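Local coordinates for putative aldehyde dehydrogenase (Burkholderia cenocepacia, PDB 4YWE), which probably oxidises aldehydes to carboxylic acids with NAD or NADP as electron acceptor, as members of the aldehyde dehydrogenase family do, at residues Pro276-Ala281 against Gly420-Asp425; Arg428-Ala433 against Val441-Tyr446. All blocks are in the same frame, centred on the assembly; numbering follows the deposited sequence.

Interaction 1. Residues Pro276-Ala281 against Gly420-Asp425; sequences PVLVSA and GIWTRD
Trp422, at the end of strand 418-422, spans the gap to Val277 and Leu278 on helix 271-283; the nearest CA pair, Leu278 and Gly420, stands 9.3 Å apart, so a long side chain is needed to join the two backbones. The CB of Trp422 leads toward the helix, and with chi2 at 90° the ring plane is turned perpendicular to the plane of CA, CB and CG. At the five-membered ring, Trp422 NE1 lies 3.9 Å from Leu278 CD2, which comes in obliquely, while the indole N-H is spent on Gln263 in strand 261-265. That bond satisfies a buried polar atom and should limit rotation of the ring. Farther out, the benzo corner meets Val277, whose CG1 comes in at the ring edge, near its plane: Trp422 CZ2 approaches Val277 CG1 to 3.6 Å, and Trp422 CH2 lies 3.8 Å from Val277 CG2. CB of Val277 lies 3.7 Å from Trp422 CZ2, so the short branched side chain sits against the indole corner from one side. Beta-branched valine suits this place, filling width with little length, whereas leucine carries its methyl out to the indole from a position farther round the helix. Leu278 also packs on Leu306 and Leu310 of helix 303-315, and Val277 touches Tyr446; the tryptophan thus lies between helix 271-283 and the sheet, with strand 261-265 beside strand 418-422.

Interaction 2. Residues Arg428-Ala433 against Val441-Tyr446; sequences RQMRLA and VFINNY
A helix packs here on the strand that follows it: Gln429, Met430 and Ala433 of helix 426-435 lie against Val441, Ile443 and Asn444 at strand 440-443, the outermost strand of its sheet within the chain. The short axes run almost antiparallel, at 172°, and their closest approach is 9.5 Å. Ile443 fills the middle. Its CG2, anti to the backbone N, presses on the amide end of Gln429, 3.5 Å from CD, while CG1 carries CD1 the other way, to 3.7 Å from Gln429 CB and 3.9 Å from Met430 SD. Both partners cross the isoleucine at about a right angle. Met430 starts away from the strand, but its flexible chain bends at chi2 and chi3 and brings the sulfur back. Gln429 serves twice: its extended aliphatic part covers Ile443, and NE2 donates to Thr423 O. Asn444 OD1 accepts from Thr423 N, so both amides grip the residue just beyond strand 418-422. Their nitrogens, Gln429 NE2 and Asn444 ND2, lie 3.4 Å apart as two donors that do not bond, with amide planes perpendicular. One turn along the helix, the small Ala433 lets the backbones close in, its CB meeting Val441 CG1 at 3.8 Å. On the far edge, residues 441-443 pair in parallel with a strand of the third subunit, continuing the sheet across the interface. Strand 418-422, helix 426-435 and strand 440-443 thus form a classical beta-alpha-beta crossover, its helix packed on the two parallel strands it connects.

How the interactions relate
Along the chain, helix 271-283 comes first, and interaction 1 closes a long loop of 138 intervening residues when strand 418-422 reaches it. Interaction 2 opens only afterwards, on the next helix, and closes a short loop of seven residues; the two are therefore in series, neither nested nor crossed. They meet within the sheet, where strands 418-422 and 440-443 are neighbours: Ile421 N lies 2.7 Å from Phe442 O, a probable hydrogen bond, and the outer ring of Trp422 packs on Asn444. With centres 10 Å apart, the contacts tie helix 271-283 and helix 426-435 to adjoining strands of one sheet.

Interaction 1. Residues Pro276-Ala281 against Gly420-Asp425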
ATOM      1  N   PRO A 276      -0.267  -8.885  36.975  1.00 25.93           N
ATOM      2  CA  PRO A 276      -0.608 -10.206  36.436  1.00 23.33           C
ATOM      3  C   PRO A 276       0.008 -10.466  35.066  1.00 23.27           C
ATOM      4  O   PRO A 276       0.332 -11.611  34.752  1.00 21.35           O
ATOM      5  CB  PRO A 276      -2.136 -10.164  36.346  1.00 26.83           C
ATOM      6  CG  PRO A 276      -2.459  -8.728  36.189  1.00 29.22           C
ATOM      7  CD  PRO A 276      -1.444  -7.997  37.017  1.00 29.84           C
ATOM      8  N   VAL A 277       0.171  -9.417  34.267  1.00 23.85           N
ATOM      9  CA  VAL A 277       0.747  -9.555  32.936  1.00 15.94           C
ATOM     10  C   VAL A 277       2.237  -9.866  33.038  1.00 20.88           C
ATOM     11  O   VAL A 277       2.770 -10.646  32.250  1.00 22.25           O
ATOM     12  CB  VAL A 277       0.505  -8.295  32.088  1.00 18.84           C
ATOM     13  CG1 VAL A 277       1.031  -8.499  30.676  1.00 15.03           C
ATOM     14  CG2 VAL A 277      -0.979  -7.956  32.059  1.00 18.92           C
ATOM     15  N   LEU A 278       2.905  -9.257  34.015  1.00 18.40           N
ATOM     16  CA  LEU A 278       4.321  -9.524  34.256  1.00 17.75           C
ATOM     17  C   LEU A 278       4.553 -10.995  34.587  1.00 19.44           C
ATOM     18  O   LEU A 278       5.578 -11.570  34.224  1.00 22.31           O
ATOM     19  CB  LEU A 278       4.854  -8.650  35.395  1.00 16.11           C
ATOM     20  CG  LEU A 278       4.930  -7.139  35.168  1.00 17.92           C
ATOM     21  CD1 LEU A 278       5.441  -6.435  36.416  1.00 16.73           C
ATOM     22  CD2 LEU A 278       5.804  -6.817  33.969  1.00 19.24           C
ATOM     23  N   VAL A 279       3.589 -11.595  35.278  1.00 21.62           N
ATOM     24  CA  VAL A 279       3.709 -12.976  35.727  1.00 21.36           C
ATOM     25  C   VAL A 279       3.446 -13.948  34.584  1.00 21.38           C
ATOM     26  O   VAL A 279       4.278 -14.802  34.283  1.00 20.71           O
ATOM     27  CB  VAL A 279       2.761 -13.254  36.909  1.00 22.87           C
ATOM     28  CG1 VAL A 279       2.765 -14.733  37.261  1.00 21.77           C
ATOM     29  CG2 VAL A 279       3.156 -12.414  38.117  1.00 17.71           C
ATOM     30  N   SER A 280       2.289 -13.811  33.942  1.00 20.79           N
ATOM     31  CA  SER A 280       1.890 -14.736  32.885  1.00 21.78           C
ATOM     32  C   SER A 280       2.836 -14.689  31.688  1.00 20.92           C
ATOM     33  O   SER A 280       2.958 -15.666  30.955  1.00 22.00           O
ATOM     34  CB  SER A 280       0.457 -14.442  32.428  1.00 20.56           C
ATOM     35  OG  SER A 280       0.330 -13.114  31.953  1.00 19.73           O
ATOM     36  N   ALA A 281       3.514 -13.562  31.500  1.00 16.87           N
ATOM     37  CA  ALA A 281       4.434 -13.408  30.377  1.00 20.16           C
ATOM     38  C   ALA A 281       5.655 -14.323  30.501  1.00 20.18           C
ATOM     39  O   ALA A 281       6.340 -14.584  29.513  1.00 24.17           O
ATOM     40  CB  ALA A 281       4.878 -11.959  30.253  1.00 22.82           C
ATOM     41  N   GLY A 420       8.156  -4.832  26.387  1.00 19.21           N
ATOM     42  CA  GLY A 420       6.965  -4.286  27.014  1.00 13.29           C
ATOM     43  C   GLY A 420       7.245  -3.008  27.781  1.00 16.77           C
ATOM     44  O   GLY A 420       8.232  -2.914  28.511  1.00 17.10           O
ATOM     45  N   ILE A 421       6.373  -2.017  27.613  1.00 18.23           N
ATOM     46  CA  ILE A 421       6.527  -0.730  28.283  1.00 19.12           C
ATOM     47  C   ILE A 421       5.351  -0.469  29.215  1.00 19.82           C
ATOM     48  O   ILE A 421       4.198  -0.466  28.784  1.00 21.21           O
ATOM     49  CB  ILE A 421       6.660   0.417  27.265  1.00 17.82           C
ATOM     50  CG1 ILE A 421       7.899   0.223  26.389  1.00 15.76           C
ATOM     51  CG2 ILE A 421       6.715   1.756  27.982  1.00 15.46           C
ATOM     52  CD1 ILE A 421       8.033   1.259  25.290  1.00 15.75           C
ATOM     53  N   TRP A 422       5.642  -0.242  30.492  1.00 15.71           N
ATOM     54  CA  TRP A 422       4.595   0.061  31.461  1.00 20.83           C
ATOM     55  C   TRP A 422       4.803   1.440  32.082  1.00 21.93           C
ATOM     56  O   TRP A 422       5.668   1.623  32.938  1.00 28.08           O
ATOM     57  CB  TRP A 422       4.543  -1.012  32.550  1.00 16.42           C
ATOM     58  CG  TRP A 422       4.207  -2.374  32.022  1.00 19.05           C
ATOM     59  CD1 TRP A 422       5.084  -3.322  31.581  1.00 22.10           C
ATOM     60  CD2 TRP A 422       2.900  -2.939  31.870  1.00 15.96           C
ATOM     61  NE1 TRP A 422       4.405  -4.442  31.168  1.00 20.11           N
ATOM     62  CE2 TRP A 422       3.058  -4.232  31.337  1.00 15.42           C
ATOM     63  CE3 TRP A 422       1.606  -2.475  32.136  1.00 24.95           C
ATOM     64  CZ2 TRP A 422       1.980  -5.067  31.063  1.00 16.15           C
ATOM     65  CZ3 TRP A 422       0.533  -3.309  31.865  1.00 23.31           C
ATOM     66  CH2 TRP A 422       0.727  -4.588  31.334  1.00 20.08           C
ATOM     67  N   THR A 423       4.002   2.402  31.636  1.00 21.79           N
ATOM     68  CA  THR A 423       4.051   3.769  32.143  1.00 21.67           C
ATOM     69  C   THR A 423       2.809   4.536  31.699  1.00 21.84           C
ATOM     70  O   THR A 423       2.184   4.188  30.696  1.00 24.10           O
ATOM     71  CB  THR A 423       5.312   4.517  31.659  1.00 18.73           C
ATOM     72  OG1 THR A 423       5.285   5.866  32.137  1.00 22.96           O
ATOM     73  CG2 THR A 423       5.377   4.526  30.142  1.00 19.19           C
ATOM     74  N   ARG A 424       2.449   5.575  32.446  1.00 20.97           N
ATOM     75  CA  ARG A 424       1.278   6.380  32.108  1.00 27.77           C
ATOM     76  C   ARG A 424       1.630   7.534  31.175  1.00 26.32           C
ATOM     77  O   ARG A 424       0.765   8.059  30.475  1.00 27.93           O
ATOM     78  CB  ARG A 424       0.613   6.925  33.375  1.00 36.23           C
ATOM     79  CG  ARG A 424      -0.297   5.934  34.079  1.00 41.85           C
ATOM     80  CD  ARG A 424      -0.909   6.547  35.329  1.00 45.34           C
ATOM     81  NE  ARG A 424      -1.745   5.596  36.056  1.00 47.51           N
ATOM     82  CZ  ARG A 424      -1.324   4.861  37.080  1.00 49.55           C
ATOM     83  NH1 ARG A 424      -0.072   4.967  37.505  1.00 51.84           N
ATOM     84  NH2 ARG A 424      -2.155   4.023  37.683  1.00 49.81           N
ATOM     85  N   ASP A 425       2.900   7.926  31.167  1.00 26.04           N
ATOM     86  CA  ASP A 425       3.342   9.050  30.347  1.00 27.41           C
ATOM     87  C   ASP A 425       3.320   8.695  28.863  1.00 24.48           C
ATOM     88  O   ASP A 425       4.082   7.843  28.408  1.00 22.10           O
ATOM     89  CB  ASP A 425       4.746   9.494  30.756  1.00 30.73           C
ATOM     90  CG  ASP A 425       5.134  10.826  30.146  1.00 36.21           C
ATOM     91  OD1 ASP A 425       5.547  10.846  28.967  1.00 36.60           O
ATOM     92  OD2 ASP A 425       5.025  11.855  30.844  1.00 43.38           O
TER

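Interaction 2. Residues Arg428-Ala433 against Val441-Tyr446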
ATOM      1  N   ARG A 428       6.589   9.463  26.846  1.00 24.87           N
ATOM      2  CA  ARG A 428       7.586   8.464  27.213  1.00 24.60           C
ATOM      3  C   ARG A 428       7.344   7.137  26.497  1.00 24.10           C
ATOM      4  O   ARG A 428       8.291   6.478  26.067  1.00 24.65           O
ATOM      5  CB  ARG A 428       7.587   8.255  28.728  1.00 25.17           C
ATOM      6  CG  ARG A 428       8.485   7.129  29.208  1.00 22.85           C
ATOM      7  CD  ARG A 428       8.343   6.935  30.705  1.00 23.42           C
ATOM      8  NE  ARG A 428       8.933   8.040  31.452  1.00 25.59           N
ATOM      9  CZ  ARG A 428       8.625   8.338  32.709  1.00 24.66           C
ATOM     10  NH1 ARG A 428       7.719   7.621  33.359  1.00 22.92           N
ATOM     11  NH2 ARG A 428       9.217   9.361  33.312  1.00 28.68           N
ATOM     12  N   GLN A 429       6.077   6.756  26.371  1.00 25.23           N
ATOM     13  CA  GLN A 429       5.703   5.513  25.700  1.00 21.20           C
ATOM     14  C   GLN A 429       6.247   5.446  24.276  1.00 21.13           C
ATOM     15  O   GLN A 429       6.947   4.500  23.912  1.00 15.64           O
ATOM     16  CB  GLN A 429       4.180   5.356  25.675  1.00 16.77           C
ATOM     17  CG  GLN A 429       3.551   5.107  27.033  1.00 17.14           C
ATOM     18  CD  GLN A 429       2.053   5.350  27.034  1.00 20.91           C
ATOM     19  OE1 GLN A 429       1.453   5.611  25.991  1.00 19.86           O
ATOM     20  NE2 GLN A 429       1.442   5.265  28.210  1.00 20.54           N
ATOM     21  N   MET A 430       5.922   6.456  23.476  1.00 23.50           N
ATOM     22  CA  MET A 430       6.323   6.481  22.076  1.00 23.02           C
ATOM     23  C   MET A 430       7.821   6.717  21.918  1.00 21.87           C
ATOM     24  O   MET A 430       8.450   6.165  21.014  1.00 24.58           O
ATOM     25  CB  MET A 430       5.542   7.556  21.319  1.00 30.38           C
ATOM     26  CG  MET A 430       4.041   7.323  21.309  1.00 37.03           C
ATOM     27  SD  MET A 430       3.621   5.651  20.781  1.00 39.20           S
ATOM     28  CE  MET A 430       4.298   5.637  19.121  1.00 34.90           C
ATOM     29  N   ARG A 431       8.383   7.538  22.800  1.00 20.64           N
ATOM     30  CA  ARG A 431       9.804   7.855  22.761  0.72 23.76           C
ATOM     31  C   ARG A 431      10.650   6.601  22.971  1.00 24.48           C
ATOM     32  O   ARG A 431      11.648   6.390  22.284  1.00 29.77           O
ATOM     33  CB  ARG A 431      10.138   8.912  23.817  0.72 25.64           C
ATOM     34  CG  ARG A 431      11.547   9.471  23.735  0.72 26.75           C
ATOM     35  CD  ARG A 431      11.693  10.737  24.572  0.72 26.25           C
ATOM     36  NE  ARG A 431      11.346  10.526  25.975  0.72 24.89           N
ATOM     37  CZ  ARG A 431      10.300  11.082  26.580  0.72 25.79           C
ATOM     38  NH1 ARG A 431       9.494  11.893  25.909  0.72 24.87           N
ATOM     39  NH2 ARG A 431      10.063  10.832  27.862  0.72 25.35           N
ATOM     40  N   LEU A 432      10.242   5.770  23.924  1.00 23.05           N
ATOM     41  CA  LEU A 432      10.952   4.530  24.216  1.00 23.23           C
ATOM     42  C   LEU A 432      10.757   3.507  23.105  1.00 19.77           C
ATOM     43  O   LEU A 432      11.700   2.824  22.709  1.00 22.75           O
ATOM     44  CB  LEU A 432      10.484   3.940  25.544  1.00 22.94           C
ATOM     45  CG  LEU A 432      10.860   4.691  26.818  1.00 22.44           C
ATOM     46  CD1 LEU A 432      10.178   4.040  27.994  1.00 20.58           C
ATOM     47  CD2 LEU A 432      12.365   4.709  27.011  1.00 22.86           C
ATOM     48  N   ALA A 433       9.526   3.411  22.611  1.00 17.44           N
ATOM     49  CA  ALA A 433       9.178   2.460  21.558  1.00 16.78           C
ATOM     50  C   ALA A 433      10.043   2.649  20.314  1.00 17.98           C
ATOM     51  O   ALA A 433      10.354   1.688  19.611  1.00 19.42           O
ATOM     52  CB  ALA A 433       7.706   2.590  21.200  1.00 15.78           C
ATOM     53  N   VAL A 441       6.774  -3.895  20.099  1.00 21.43           N
ATOM     54  CA  VAL A 441       6.773  -3.146  21.348  1.00 19.25           C
ATOM     55  C   VAL A 441       5.339  -3.046  21.858  1.00 17.51           C
ATOM     56  O   VAL A 441       4.443  -2.609  21.136  1.00 13.38           O
ATOM     57  CB  VAL A 441       7.397  -1.748  21.181  1.00 16.75           C
ATOM     58  CG1 VAL A 441       7.365  -0.997  22.500  1.00 16.81           C
ATOM     59  CG2 VAL A 441       8.824  -1.856  20.664  1.00 12.71           C
ATOM     60  N   PHE A 442       5.123  -3.464  23.099  1.00 14.52           N
ATOM     61  CA  PHE A 442       3.790  -3.422  23.686  1.00 14.82           C
ATOM     62  C   PHE A 442       3.705  -2.348  24.762  1.00 15.70           C
ATOM     63  O   PHE A 442       4.533  -2.296  25.672  1.00 16.96           O
ATOM     64  CB  PHE A 442       3.412  -4.789  24.261  1.00 15.16           C
ATOM     65  CG  PHE A 442       3.320  -5.875  23.227  1.00 16.17           C
ATOM     66  CD1 PHE A 442       2.146  -6.081  22.522  1.00 14.77           C
ATOM     67  CD2 PHE A 442       4.409  -6.688  22.958  1.00 21.03           C
ATOM     68  CE1 PHE A 442       2.058  -7.078  21.570  1.00 20.70           C
ATOM     69  CE2 PHE A 442       4.329  -7.687  22.006  1.00 19.27           C
ATOM     70  CZ  PHE A 442       3.152  -7.882  21.312  1.00 19.58           C
ATOM     71  N   ILE A 443       2.700  -1.487  24.647  1.00 16.38           N
ATOM     72  CA  ILE A 443       2.508  -0.399  25.595  1.00 19.70           C
ATOM     73  C   ILE A 443       1.370  -0.726  26.551  1.00 22.82           C
ATOM     74  O   ILE A 443       0.217  -0.872  26.132  1.00 19.05           O
ATOM     75  CB  ILE A 443       2.252   0.930  24.866  1.00 23.14           C
ATOM     76  CG1 ILE A 443       3.468   1.310  24.019  1.00 25.61           C
ATOM     77  CG2 ILE A 443       1.924   2.031  25.863  1.00 18.99           C
ATOM     78  CD1 ILE A 443       3.330   2.634  23.302  1.00 28.25           C
ATOM     79  N   ASN A 444       1.711  -0.843  27.833  1.00 19.16           N
ATOM     80  CA  ASN A 444       0.756  -1.165  28.893  1.00 20.44           C
ATOM     81  C   ASN A 444       0.010  -2.469  28.610  1.00 30.30           C
ATOM     82  O   ASN A 444      -1.163  -2.622  28.949  1.00 32.47           O
ATOM     83  CB  ASN A 444      -0.226  -0.010  29.097  1.00 21.72           C
ATOM     84  CG  ASN A 444       0.446   1.224  29.673  1.00 30.34           C
ATOM     85  OD1 ASN A 444       1.407   1.118  30.434  1.00 28.86           O
ATOM     86  ND2 ASN A 444      -0.056   2.398  29.311  1.00 22.81           N
ATOM     87  N   ASN A 445       0.720  -3.401  27.983  1.00 29.66           N
ATOM     88  CA  ASN A 445       0.249  -4.762  27.775  1.00 27.54           C
ATOM     89  C   ASN A 445       1.454  -5.602  27.372  1.00 25.56           C
ATOM     90  O   ASN A 445       2.584  -5.113  27.391  1.00 17.54           O
ATOM     91  CB  ASN A 445      -0.850  -4.830  26.710  1.00 26.27           C
ATOM     92  CG  ASN A 445      -0.324  -4.594  25.308  1.00 24.61           C
ATOM     93  OD1 ASN A 445      -0.298  -5.506  24.482  1.00 25.29           O
ATOM     94  ND2 ASN A 445       0.089  -3.362  25.028  1.00 23.73           N
ATOM     95  N   TYR A 446       1.221  -6.859  27.013  1.00 24.61           N
ATOM     96  CA  TYR A 446       2.300  -7.727  26.559  1.00 25.09           C
ATOM     97  C   TYR A 446       1.741  -8.911  25.786  1.00 31.12           C
ATOM     98  O   TYR A 446       1.431  -9.950  26.368  1.00 34.75           O
ATOM     99  CB  TYR A 446       3.138  -8.217  27.740  1.00 22.85           C
ATOM    100  CG  TYR A 446       4.489  -8.759  27.338  1.00 21.21           C
ATOM    101  CD1 TYR A 446       5.598  -7.926  27.267  1.00 18.68           C
ATOM    102  CD2 TYR A 446       4.656 -10.101  27.022  1.00 16.79           C
ATOM    103  CE1 TYR A 446       6.834  -8.412  26.897  1.00 15.46           C
ATOM    104  CE2 TYR A 446       5.889 -10.597  26.652  1.00 20.26           C
ATOM    105  CZ  TYR A 446       6.973  -9.747  26.591  1.00 20.50           C
ATOM    106  OH  TYR A 446       8.203 -10.234  26.222  1.00 19.82           O
TER